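Local coordinates for protein tryptophanyl-tRNA synthetase (PDB 2YY5) that probably attaches L-tryptophan to tRNA(Trp) at the expense of ATP, working as a homodimeric class I aminoacyl-tRNA synthetase, at residues Asn21-Val25 with Thr190-Met194; Lys77-Phe81 with Asn323-Ala327; Ile143-Gln147 with Thr328-Leu333; Met194-Asp198 with Asn209-Ile214. The protein carries 1 engineered substitution. Numbering follows the deposited sequence.

Contact 1: Asn21-Val25 with Thr190-Met194; sequences NYLGV and TNRIM. With WSA (5'-O-[(L-tryptophylamino)sulfonyl]adenosine), chain J.
Residues 21-25 form a turn of helix 19-26, helical in phi/psi as far as Gly24, with Val25 N bonded to Asn21 O at 3.1 Å; 22-25 widens into a pi-type turn. Residues 190-194 run past it as irregular loop, the closest CA pair being Gly24 and Asn191 at 5.1 Å. One hydrogen bond joins the segments: Thr190, with chi1 p, donates from OG1 to Leu23 O at 2.7 Å. Apolar contacts lie beside that bond. Leu23 CB lies 3.8 Å from Thr190 CB and 3.4 Å from Ile193 CD1, Ile193 being chi1 m, chi2 p. Ala257 of helix 246-259 also packs on Leu23 and Thr190. This is the adenine end of the class I synthetase site: helix 19-26 carries the end of the predicted HIGH region, and Ile193 is backbone-bonded to Met203 of the predicted KMSKS region. The N1/N6 edge of the adenine is read by main chain: Ile193 N donates to WSA N1 at 2.7 Å, and WSA N6 donates to Ile193 O at 2.9 Å. On the helix side Gly24 CA sits 3.5 Å from WSA N3; a CB there would come within 2.3 Å of N3, so the bare backbone leaves the base its room.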
loop_
_atom_site.group_PDB
_atom_site.type_symbol
_atom_site.label_atom_id
_atom_site.label_comp_id
_atom_site.label_asym_id
_atom_site.label_seq_id
_atom_site.Cartn_x
_atom_site.Cartn_y
_atom_site.Cartn_z
ATOM N N ASN B 21 12.070 9.158 -22.704
ATOM C CA ASN B 21 12.295 9.526 -21.308
ATOM C C ASN B 21 13.220 10.729 -21.215
ATOM O O ASN B 21 12.958 11.662 -20.447
ATOM C CB ASN B 21 12.926 8.366 -20.544
ATOM C CG ASN B 21 12.097 7.102 -20.614
ATOM O OD1 ASN B 21 10.912 7.110 -20.284
ATOM N ND2 ASN B 21 12.719 6.006 -21.042
ATOM N N TYR B 22 14.296 10.704 -22.005
ATOM C CA TYR B 22 15.273 11.788 -21.997
ATOM C C TYR B 22 14.617 13.101 -22.412
ATOM O O TYR B 22 14.661 14.095 -21.687
ATOM C CB TYR B 22 16.450 11.493 -22.945
ATOM C CG TYR B 22 17.520 12.571 -22.889
ATOM C CD1 TYR B 22 18.417 12.634 -21.822
ATOM C CD2 TYR B 22 17.571 13.590 -23.848
ATOM C CE1 TYR B 22 19.326 13.684 -21.696
ATOM C CE2 TYR B 22 18.478 14.651 -23.731
ATOM C CZ TYR B 22 19.350 14.686 -22.648
ATOM O OH TYR B 22 20.230 15.724 -22.491
ATOM N N LEU B 23 14.001 13.090 -23.583
ATOM C CA LEU B 23 13.351 14.274 -24.099
ATOM C C LEU B 23 12.111 14.649 -23.288
ATOM O O LEU B 23 11.789 15.833 -23.137
ATOM C CB LEU B 23 13.005 14.060 -25.582
ATOM C CG LEU B 23 13.995 14.629 -26.620
ATOM C CD1 LEU B 23 15.410 14.642 -26.065
ATOM C CD2 LEU B 23 13.931 13.819 -27.913
ATOM N N GLY B 24 11.433 13.646 -22.740
ATOM C CA GLY B 24 10.235 13.924 -21.974
ATOM C C GLY B 24 10.429 14.710 -20.692
ATOM O O GLY B 24 9.626 15.598 -20.383
ATOM N N VAL B 25 11.487 14.396 -19.946
ATOM C CA VAL B 25 11.741 15.054 -18.668
ATOM C C VAL B 25 13.203 15.276 -18.321
ATOM O O VAL B 25 13.564 16.337 -17.828
ATOM C CB VAL B 25 11.112 14.256 -17.494
ATOM C CG1 VAL B 25 9.606 14.313 -17.577
ATOM C CG2 VAL B 25 11.579 12.802 -17.538
ATOM N N THR B 190 8.493 18.212 -26.920
ATOM C CA THR B 190 8.853 16.807 -26.722
ATOM C C THR B 190 8.059 15.993 -25.692
ATOM O O THR B 190 8.555 14.986 -25.178
ATOM C CB THR B 190 10.353 16.704 -26.335
ATOM O OG1 THR B 190 10.540 17.229 -25.016
ATOM C CG2 THR B 190 11.223 17.509 -27.299
ATOM N N ASN B 191 6.829 16.394 -25.402
ATOM C CA ASN B 191 6.048 15.679 -24.400
ATOM C C ASN B 191 5.661 14.259 -24.802
ATOM O O ASN B 191 5.174 13.481 -23.978
ATOM C CB ASN B 191 4.793 16.480 -24.061
ATOM C CG ASN B 191 3.853 16.594 -25.233
ATOM O OD1 ASN B 191 3.126 15.649 -25.552
ATOM N ND2 ASN B 191 3.868 17.749 -25.896
ATOM N N ARG B 192 5.897 13.896 -26.055
ATOM C CA ARG B 192 5.519 12.563 -26.492
ATOM C C ARG B 192 6.281 12.107 -27.731
ATOM O O ARG B 192 5.791 12.241 -28.846
ATOM C CB ARG B 192 4.006 12.541 -26.760
ATOM C CG ARG B 192 3.429 11.178 -27.089
ATOM C CD ARG B 192 2.032 11.302 -27.686
ATOM N NE ARG B 192 1.502 10.008 -28.113
ATOM C CZ ARG B 192 0.620 9.850 -29.096
ATOM N NH1 ARG B 192 0.190 8.633 -29.414
ATOM N NH2 ARG B 192 0.176 10.906 -29.770
ATOM N N ILE B 193 7.481 11.570 -27.543
ATOM C CA ILE B 193 8.267 11.086 -28.674
ATOM C C ILE B 193 7.625 9.803 -29.208
ATOM O O ILE B 193 7.249 8.914 -28.433
ATOM C CB ILE B 193 9.743 10.808 -28.277
ATOM C CG1 ILE B 193 10.479 12.129 -28.071
ATOM C CG2 ILE B 193 10.446 9.995 -29.359
ATOM C CD1 ILE B 193 10.081 12.844 -26.812
ATOM N N MET B 194 7.501 9.711 -30.530
ATOM C CA MET B 194 6.879 8.550 -31.156
ATOM C C MET B 194 7.840 7.413 -31.512
ATOM O O MET B 194 9.047 7.602 -31.630
ATOM C CB MET B 194 6.114 8.987 -32.407
ATOM C CG MET B 194 5.150 10.150 -32.178
ATOM S SD MET B 194 3.943 9.878 -30.854
ATOM C CE MET B 194 3.322 11.584 -30.656
HETATM C CD2 WSA J . 6.047 9.509 -11.226
HETATM C CE3 WSA J . 6.326 10.574 -12.075
HETATM C CZ3 WSA J . 6.069 11.872 -11.653
HETATM C CH2 WSA J . 5.534 12.101 -10.388
HETATM C CZ2 WSA J . 5.255 11.034 -9.543
HETATM C CE2 WSA J . 5.513 9.736 -9.965
HETATM N N11 WSA J . 5.370 8.552 -9.375
HETATM C CD1 WSA J . 5.788 7.593 -10.196
HETATM C CG WSA J . 6.212 8.133 -11.337
HETATM C CB WSA J . 6.786 7.374 -12.532
HETATM C CA WSA J . 5.922 7.557 -13.782
HETATM N NH3 WSA J . 4.547 7.105 -13.529
HETATM C C WSA J . 6.529 6.739 -14.925
HETATM O O WSA J . 6.370 5.523 -14.966
HETATM N NS WSA J . 7.225 7.402 -15.842
HETATM S S WSA J . 8.222 6.386 -16.638
HETATM O O1S WSA J . 9.181 5.747 -15.677
HETATM O O2S WSA J . 7.429 5.303 -17.309
HETATM O "O5'" WSA J . 8.922 7.187 -17.597
HETATM C "C5'" WSA J . 9.606 8.358 -17.136
HETATM C "C4'" WSA J . 9.152 9.660 -17.804
HETATM O "O4'" WSA J . 9.297 9.552 -19.231
HETATM C "C3'" WSA J . 7.686 10.016 -17.539
HETATM O "O3'" WSA J . 7.559 11.430 -17.362
HETATM C "C2'" WSA J . 7.021 9.598 -18.849
HETATM O "O2'" WSA J . 5.830 10.364 -19.050
HETATM C "C1'" WSA J . 8.098 10.079 -19.819
HETATM N N9 WSA J . 7.890 9.469 -21.155
HETATM C C8 WSA J . 7.751 8.166 -21.384
HETATM N N7 WSA J . 7.640 7.949 -22.692
HETATM C C5 WSA J . 7.710 9.130 -23.303
HETATM C C4 WSA J . 7.859 10.099 -22.321
HETATM N N3 WSA J . 7.952 11.389 -22.685
HETATM C C2 WSA J . 7.905 11.735 -23.960
HETATM N N1 WSA J . 7.767 10.836 -24.918
HETATM C C6 WSA J . 7.667 9.529 -24.628
HETATM N N6 WSA J . 7.544 8.623 -25.598
#

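Contact 2: Lys77-Phe81 with Asn323-Ala327; sequences KACLF and NQAQA
This is a helix laid across a strand, in which Ala325 fits against Cys79 and the face of Phe81: the long C-terminal helix 311-340 crosses strand 78-82, an outermost strand of the three-stranded parallel sheet in the Rossmann-type catalytic fold of class I synthetases. The short axes of 78-81 and 323-327 approach to 8.1 Å at a signed angle of -104°, so the helix runs nearly perpendicular to the strand. Cys79 and Ala325 are the closest CA pair, at 6.7 Å. Extended geometry turns alternate side chains to the helix: Cys79 and Phe81 point toward it, while Leu80 points away and packs on helix 54-71. Cys79, chi1 t, brings SG to 3.8 Å from Ala325 CB and 3.7 Å from Ala325 N. Phe81, chi1 p, lays its ring beneath the same alanine, whose CB makes a CH-pi contact 3.6 Å from the ring centroid, only 15° off the normal. Phe41 and Tyr146 also meet this ring. At the outer edge Gln324 stretches along the strand with chi1 and chi2 both t, its CD 3.7 Å from Cys79 CB. There a water donates to Gln324 OE1 at 2.8 Å and, weakly, to Ala78 O at 2.9 Å.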
loop_
_atom_site.group_PDB
_atom_site.type_symbol
_atom_site.label_atom_id
_atom_site.label_comp_id
_atom_site.label_asym_id
_atom_site.label_seq_id
_atom_site.Cartn_x
_atom_site.Cartn_y
_atom_site.Cartn_z
ATOM N N LYS B 77 22.231 21.097 -6.305
ATOM C CA LYS B 77 21.180 22.011 -6.727
ATOM C C LYS B 77 19.804 21.362 -6.598
ATOM O O LYS B 77 18.795 22.053 -6.460
ATOM C CB LYS B 77 21.412 22.437 -8.180
ATOM C CG LYS B 77 22.720 23.176 -8.411
ATOM C CD LYS B 77 23.027 23.334 -9.892
ATOM C CE LYS B 77 24.386 23.993 -10.123
ATOM N NZ LYS B 77 24.812 23.901 -11.552
ATOM N N ALA B 78 19.771 20.032 -6.631
ATOM C CA ALA B 78 18.520 19.288 -6.547
ATOM C C ALA B 78 18.580 18.154 -5.522
ATOM O O ALA B 78 19.602 17.946 -4.872
ATOM C CB ALA B 78 18.170 18.725 -7.922
ATOM N N CYS B 79 17.468 17.432 -5.386
ATOM C CA CYS B 79 17.360 16.305 -4.468
ATOM C C CYS B 79 17.025 15.044 -5.252
ATOM O O CYS B 79 15.945 14.946 -5.832
ATOM C CB CYS B 79 16.260 16.552 -3.440
ATOM S SG CYS B 79 15.959 15.132 -2.370
ATOM N N LEU B 80 17.946 14.087 -5.269
ATOM C CA LEU B 80 17.743 12.836 -5.995
ATOM C C LEU B 80 17.736 11.670 -5.007
ATOM O O LEU B 80 18.739 11.403 -4.352
ATOM C CB LEU B 80 18.858 12.655 -7.031
ATOM C CG LEU B 80 18.987 11.315 -7.767
ATOM C CD1 LEU B 80 17.724 11.006 -8.579
ATOM C CD2 LEU B 80 20.217 11.381 -8.676
ATOM N N PHE B 81 16.609 10.974 -4.902
ATOM C CA PHE B 81 16.510 9.867 -3.959
ATOM C C PHE B 81 15.878 8.595 -4.518
ATOM O O PHE B 81 15.384 8.580 -5.639
ATOM C CB PHE B 81 15.736 10.325 -2.722
ATOM C CG PHE B 81 14.287 10.661 -2.987
ATOM C CD1 PHE B 81 13.274 9.792 -2.583
ATOM C CD2 PHE B 81 13.932 11.880 -3.562
ATOM C CE1 PHE B 81 11.926 10.139 -2.733
ATOM C CE2 PHE B 81 12.584 12.236 -3.717
ATOM C CZ PHE B 81 11.581 11.365 -3.299
ATOM N N ASN B 323 17.885 11.633 3.050
ATOM C CA ASN B 323 17.711 12.504 4.193
ATOM C C ASN B 323 16.975 13.777 3.833
ATOM O O ASN B 323 16.035 14.167 4.522
ATOM C CB ASN B 323 19.066 12.847 4.807
ATOM C CG ASN B 323 19.766 11.630 5.351
ATOM O OD1 ASN B 323 19.129 10.744 5.925
ATOM N ND2 ASN B 323 21.084 11.579 5.188
ATOM N N GLN B 324 17.400 14.416 2.747
ATOM C CA GLN B 324 16.796 15.663 2.307
ATOM C C GLN B 324 15.318 15.493 1.982
ATOM O O GLN B 324 14.477 16.227 2.491
ATOM C CB GLN B 324 17.553 16.210 1.091
ATOM C CG GLN B 324 17.055 17.570 0.616
ATOM C CD GLN B 324 17.894 18.168 -0.511
ATOM O OE1 GLN B 324 17.623 19.283 -0.973
ATOM N NE2 GLN B 324 18.914 17.435 -0.957
ATOM N N ALA B 325 15.005 14.516 1.141
ATOM C CA ALA B 325 13.627 14.255 0.750
ATOM C C ALA B 325 12.804 13.903 1.979
ATOM O O ALA B 325 11.661 14.334 2.141
ATOM C CB ALA B 325 13.581 13.108 -0.256
ATOM N N GLN B 326 13.401 13.110 2.848
ATOM C CA GLN B 326 12.727 12.683 4.051
ATOM C C GLN B 326 12.444 13.872 4.959
ATOM O O GLN B 326 11.564 13.811 5.809
ATOM C CB GLN B 326 13.583 11.644 4.760
ATOM C CG GLN B 326 12.865 10.873 5.824
ATOM C CD GLN B 326 13.556 9.566 6.113
ATOM O OE1 GLN B 326 14.769 9.526 6.326
ATOM N NE2 GLN B 326 12.789 8.481 6.120
ATOM N N ALA B 327 13.178 14.961 4.762
ATOM C CA ALA B 327 12.985 16.160 5.572
ATOM C C ALA B 327 11.589 16.739 5.349
ATOM O O ALA B 327 10.887 17.073 6.307
ATOM C CB ALA B 327 14.039 17.201 5.233
HETATM O O HOH W 1 19.585 19.966 -2.788
#

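Contact 3: Ile143-Gln147 with Thr328-Leu333; sequences ILLYQ and TARTTL
Leu145 gives up the most surface here, with Thr332 next and then Tyr146 and Ala329 equally. Residues 143-147 lead out of helix 131-144: Tyr146 N bonds to Ile143 O at 3.1 Å, and Gln147 then leaves helical angles with phi/psi of 40/50. Residues 328-333 are regular helix, with Thr332 N to Thr328 O at 3.1 Å and Leu333 N to Ala329 O at 3.0 Å. The CA atoms of Leu145 and Ala329 come within 5.3 Å. Leu145, chi1 -113° and chi2 t, swings its end onto the helix, so that CD2 lies 3.7 Å from Ala329 CB, 4.3 Å from Leu333 CB and 3.2 Å from Ala329 O. Its carbonyl meets Thr332, chi1 m, whose OG1 is 2.7 Å from Leu145 O and 3.0 Å from Thr328 O; the single hydroxyl proton can go to either oxygen. Thr332 CG2 reaches Leu144 O at 3.3 Å. Tyr146, chi1 m, starts away from the helix, yet its ring returns to place CE1 4.1 Å from Ala329 CB and CD1 3.6 Å from Thr328 OG1, while its OH bonds to His89. Helix 131-144 also carries Asp142, which hydrogen-bonds the bound WSA; the Tyr146 side chain lies about 8 Å from that ligand (nearest atoms). Helix 87-98 covers Leu145 and Leu333, strand 6-11 touches Tyr146, and Leu87 of the second subunit packs on Leu333.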
loop_
_atom_site.group_PDB
_atom_site.type_symbol
_atom_site.label_atom_id
_atom_site.label_comp_id
_atom_site.label_asym_id
_atom_site.label_seq_id
_atom_site.Cartn_x
_atom_site.Cartn_y
_atom_site.Cartn_z
ATOM N N ILE B 143 3.473 12.418 -5.136
ATOM C CA ILE B 143 3.350 13.835 -5.447
ATOM C C ILE B 143 3.052 14.639 -4.187
ATOM O O ILE B 143 3.846 15.482 -3.771
ATOM C CB ILE B 143 2.207 14.099 -6.445
ATOM C CG1 ILE B 143 2.423 13.294 -7.729
ATOM C CG2 ILE B 143 2.134 15.579 -6.761
ATOM C CD1 ILE B 143 1.198 13.266 -8.624
ATOM N N LEU B 144 1.903 14.355 -3.581
ATOM C CA LEU B 144 1.450 15.058 -2.390
ATOM C C LEU B 144 2.368 15.061 -1.169
ATOM O O LEU B 144 2.213 15.898 -0.280
ATOM C CB LEU B 144 0.062 14.547 -2.001
ATOM C CG LEU B 144 -1.143 15.154 -2.739
ATOM C CD1 LEU B 144 -0.693 16.239 -3.698
ATOM C CD2 LEU B 144 -1.889 14.071 -3.474
ATOM N N LEU B 145 3.318 14.135 -1.116
ATOM C CA LEU B 145 4.240 14.077 0.015
ATOM C C LEU B 145 5.152 15.302 0.035
ATOM O O LEU B 145 5.609 15.734 1.092
ATOM C CB LEU B 145 5.113 12.826 -0.071
ATOM C CG LEU B 145 4.935 11.728 0.974
ATOM C CD1 LEU B 145 5.926 10.596 0.678
ATOM C CD2 LEU B 145 5.147 12.303 2.371
ATOM N N TYR B 146 5.419 15.851 -1.144
ATOM C CA TYR B 146 6.294 17.006 -1.261
ATOM C C TYR B 146 5.546 18.300 -1.588
ATOM O O TYR B 146 6.169 19.353 -1.751
ATOM C CB TYR B 146 7.374 16.714 -2.310
ATOM C CG TYR B 146 8.170 15.482 -1.967
ATOM C CD1 TYR B 146 9.226 15.541 -1.054
ATOM C CD2 TYR B 146 7.788 14.230 -2.452
ATOM C CE1 TYR B 146 9.871 14.377 -0.617
ATOM C CE2 TYR B 146 8.424 13.060 -2.024
ATOM C CZ TYR B 146 9.461 13.140 -1.103
ATOM O OH TYR B 146 10.056 11.989 -0.640
ATOM N N GLN B 147 4.217 18.215 -1.675
ATOM C CA GLN B 147 3.383 19.382 -1.953
ATOM C C GLN B 147 4.000 20.293 -3.004
ATOM O O GLN B 147 4.076 21.497 -2.806
ATOM C CB GLN B 147 3.193 20.191 -0.673
ATOM C CG GLN B 147 2.306 19.547 0.375
ATOM C CD GLN B 147 0.889 19.364 -0.111
ATOM O OE1 GLN B 147 0.438 18.238 -0.341
ATOM N NE2 GLN B 147 0.176 20.472 -0.284
ATOM N N THR B 328 11.182 16.859 4.090
ATOM C CA THR B 328 9.858 17.391 3.809
ATOM C C THR B 328 8.766 16.310 3.800
ATOM O O THR B 328 7.603 16.603 4.071
ATOM C CB THR B 328 9.836 18.206 2.484
ATOM O OG1 THR B 328 8.717 17.806 1.685
ATOM C CG2 THR B 328 11.129 18.026 1.714
ATOM N N ALA B 329 9.137 15.062 3.523
ATOM C CA ALA B 329 8.160 13.972 3.516
ATOM C C ALA B 329 7.572 13.731 4.911
ATOM O O ALA B 329 6.364 13.510 5.053
ATOM C CB ALA B 329 8.799 12.682 3.000
ATOM N N ARG B 330 8.417 13.764 5.940
ATOM C CA ARG B 330 7.927 13.539 7.294
ATOM C C ARG B 330 6.990 14.661 7.713
ATOM O O ARG B 330 5.930 14.408 8.296
ATOM C CB ARG B 330 9.085 13.427 8.290
ATOM C CG ARG B 330 10.140 12.424 7.873
ATOM C CD ARG B 330 10.741 11.695 9.052
ATOM N NE ARG B 330 12.011 11.066 8.695
ATOM C CZ ARG B 330 12.649 10.169 9.445
ATOM N NH1 ARG B 330 13.802 9.662 9.034
ATOM N NH2 ARG B 330 12.132 9.763 10.596
ATOM N N THR B 331 7.371 15.898 7.403
ATOM C CA THR B 331 6.551 17.048 7.759
ATOM C C THR B 331 5.148 16.922 7.188
ATOM O O THR B 331 4.165 17.147 7.887
ATOM C CB THR B 331 7.161 18.368 7.250
ATOM O OG1 THR B 331 8.396 18.616 7.928
ATOM C CG2 THR B 331 6.207 19.532 7.510
ATOM N N THR B 332 5.061 16.564 5.915
ATOM C CA THR B 332 3.778 16.424 5.248
ATOM C C THR B 332 2.955 15.273 5.806
ATOM O O THR B 332 1.787 15.457 6.150
ATOM C CB THR B 332 3.970 16.208 3.741
ATOM O OG1 THR B 332 4.817 17.240 3.224
ATOM C CG2 THR B 332 2.629 16.245 3.012
ATOM N N LEU B 333 3.560 14.089 5.898
ATOM C CA LEU B 333 2.857 12.914 6.410
ATOM C C LEU B 333 2.304 13.171 7.809
ATOM O O LEU B 333 1.196 12.749 8.135
ATOM C CB LEU B 333 3.786 11.696 6.433
ATOM C CG LEU B 333 3.171 10.402 6.983
ATOM C CD1 LEU B 333 1.879 10.087 6.240
ATOM C CD2 LEU B 333 4.160 9.252 6.839
#

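Contact 4: Met194-Asp198 with Asn209-Ile214; sequences MDLFD and NQNGVI
Gly212 sits so tightly under the Asp195 carboxylate that a CB on it would lie 2.1 Å from Asp195 OD1; as built, Gly212 CA is 3.3 Å from that oxygen and 3.6 Å from Phe197 N. Neither segment is regular helix or strand, though 210-212 has helical phi/psi and Val213 N bonds to Gln210 O at 3.2 Å. Leu196 and Gly212 are the closest CA pair, at 4.1 Å. One backbone hydrogen bond crosses, Leu196 N to Gly212 O at 2.8 Å and nearly straight at 165°, with a CA-H...O contact of 3.5 Å from Asp195 CA to the same oxygen. Asp195, chi1 t, folds its own chain: OD1 accepts from Phe197 N at 2.7 Å, an Asx turn, and from Asp198 N at 2.8 Å, which makes an Asx motif. The ten residues between the segments include the predicted KMSKS region, so this contact closes the base of the class I signature loop; Asp195 is backbone-bonded to Lys201, and Val213 touches Met203. On the apolar side Leu196, chi1 m and chi2 t, meets Ile214, m in both chi1 and chi2, CD1 to CD1 at 3.5 Å, and Ile214 continues onto Thr295 and Leu299 of helix 284-308. At the exposed edge Phe197, chi1 t, offers a ring face to the side chain of Asn209.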
loop_
_atom_site.group_PDB
_atom_site.type_symbol
_atom_site.label_atom_id
_atom_site.label_comp_id
_atom_site.label_asym_id
_atom_site.label_seq_id
_atom_site.Cartn_x
_atom_site.Cartn_y
_atom_site.Cartn_z
ATOM N N MET B 194 7.501 9.711 -30.530
ATOM C CA MET B 194 6.879 8.550 -31.156
ATOM C C MET B 194 7.840 7.413 -31.512
ATOM O O MET B 194 9.047 7.602 -31.630
ATOM C CB MET B 194 6.114 8.987 -32.407
ATOM C CG MET B 194 5.150 10.150 -32.178
ATOM S SD MET B 194 3.943 9.878 -30.854
ATOM C CE MET B 194 3.322 11.584 -30.656
ATOM N N ASP B 195 7.274 6.222 -31.664
ATOM C CA ASP B 195 8.021 5.025 -32.015
ATOM C C ASP B 195 8.551 5.186 -33.447
ATOM O O ASP B 195 7.802 5.577 -34.339
ATOM C CB ASP B 195 7.078 3.822 -31.899
ATOM C CG ASP B 195 7.759 2.509 -32.192
ATOM O OD1 ASP B 195 8.046 2.241 -33.378
ATOM O OD2 ASP B 195 8.003 1.745 -31.232
ATOM N N LEU B 196 9.836 4.891 -33.660
ATOM C CA LEU B 196 10.450 5.030 -34.979
ATOM C C LEU B 196 9.934 4.077 -36.058
ATOM O O LEU B 196 10.044 4.377 -37.246
ATOM C CB LEU B 196 11.974 4.895 -34.881
ATOM C CG LEU B 196 12.746 6.075 -34.283
ATOM C CD1 LEU B 196 14.235 5.859 -34.492
ATOM C CD2 LEU B 196 12.320 7.370 -34.953
ATOM N N PHE B 197 9.387 2.934 -35.655
ATOM C CA PHE B 197 8.851 1.960 -36.608
ATOM C C PHE B 197 7.358 2.192 -36.878
ATOM O O PHE B 197 6.887 2.067 -38.014
ATOM C CB PHE B 197 9.059 0.540 -36.092
ATOM C CG PHE B 197 8.274 -0.491 -36.847
ATOM C CD1 PHE B 197 8.575 -0.787 -38.172
ATOM C CD2 PHE B 197 7.203 -1.142 -36.240
ATOM C CE1 PHE B 197 7.821 -1.713 -38.878
ATOM C CE2 PHE B 197 6.443 -2.070 -36.940
ATOM C CZ PHE B 197 6.751 -2.355 -38.260
ATOM N N ASP B 198 6.617 2.500 -35.821
ATOM C CA ASP B 198 5.194 2.787 -35.939
ATOM C C ASP B 198 4.973 4.135 -35.259
ATOM O O ASP B 198 4.653 4.204 -34.075
ATOM C CB ASP B 198 4.358 1.718 -35.242
ATOM C CG ASP B 198 2.866 1.994 -35.348
ATOM O OD1 ASP B 198 2.491 3.066 -35.874
ATOM O OD2 ASP B 198 2.072 1.145 -34.900
ATOM N N ASN B 209 8.810 -4.702 -30.582
ATOM C CA ASN B 209 9.774 -4.379 -31.624
ATOM C C ASN B 209 10.710 -3.282 -31.127
ATOM O O ASN B 209 10.278 -2.179 -30.803
ATOM C CB ASN B 209 9.017 -3.926 -32.870
ATOM C CG ASN B 209 9.922 -3.638 -34.031
ATOM O OD1 ASN B 209 9.465 -3.555 -35.167
ATOM N ND2 ASN B 209 11.210 -3.469 -33.763
ATOM N N GLN B 210 12.000 -3.586 -31.081
ATOM C CA GLN B 210 12.976 -2.629 -30.584
ATOM C C GLN B 210 13.577 -1.641 -31.577
ATOM O O GLN B 210 14.272 -0.711 -31.176
ATOM C CB GLN B 210 14.089 -3.382 -29.869
ATOM C CG GLN B 210 13.578 -4.188 -28.698
ATOM C CD GLN B 210 14.691 -4.677 -27.804
ATOM O OE1 GLN B 210 15.550 -5.448 -28.231
ATOM N NE2 GLN B 210 14.686 -4.228 -26.549
ATOM N N ASN B 211 13.320 -1.827 -32.867
ATOM C CA ASN B 211 13.870 -0.909 -33.858
ATOM C C ASN B 211 13.112 0.404 -33.773
ATOM O O ASN B 211 13.513 1.401 -34.370
ATOM C CB ASN B 211 13.746 -1.489 -35.271
ATOM C CG ASN B 211 14.489 -2.804 -35.435
ATOM O OD1 ASN B 211 15.706 -2.880 -35.244
ATOM N ND2 ASN B 211 13.754 -3.852 -35.794
ATOM N N GLY B 212 12.011 0.392 -33.028
ATOM C CA GLY B 212 11.205 1.588 -32.880
ATOM C C GLY B 212 11.615 2.429 -31.685
ATOM O O GLY B 212 11.170 3.569 -31.542
ATOM N N VAL B 213 12.474 1.877 -30.833
ATOM C CA VAL B 213 12.927 2.585 -29.640
ATOM C C VAL B 213 14.434 2.832 -29.617
ATOM O O VAL B 213 15.227 1.917 -29.834
ATOM C CB VAL B 213 12.543 1.803 -28.359
ATOM C CG1 VAL B 213 13.119 2.488 -27.122
ATOM C CG2 VAL B 213 11.026 1.690 -28.256
ATOM N N ILE B 214 14.825 4.078 -29.359
ATOM C CA ILE B 214 16.241 4.412 -29.271
ATOM C C ILE B 214 16.586 4.350 -27.785
ATOM O O ILE B 214 16.208 5.245 -27.033
ATOM C CB ILE B 214 16.531 5.849 -29.791
ATOM C CG1 ILE B 214 16.082 5.989 -31.250
ATOM C CG2 ILE B 214 18.014 6.165 -29.642
ATOM C CD1 ILE B 214 16.780 5.047 -32.206
#

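Overall arrangement
Contact 1 is wholly buried, its centre about 8 Å from the chain's centre; the other three, largely buried but with exposed edges in contacts 2 and 4, are centred about 18 to 20 Å out. Contacts 2 and 3 use successive turns of helix 311-340 and touch directly, Phe81 CZ lying 3.1 Å from Tyr146 OH. Contacts 1 and 4 share Met194 and draw on the loop between strand 183-185 and helix 220-228, contact 1 setting it against helix 19-26. Contact 2 is packing with a water at its exposed edge; contact 3 adds a threonine hydroxyl. Contact 1 pairs a threonine hydroxyl with a helix carbonyl and offers main-chain groups to the adenine; contact 4 combines one main-chain bond with an Asx turn.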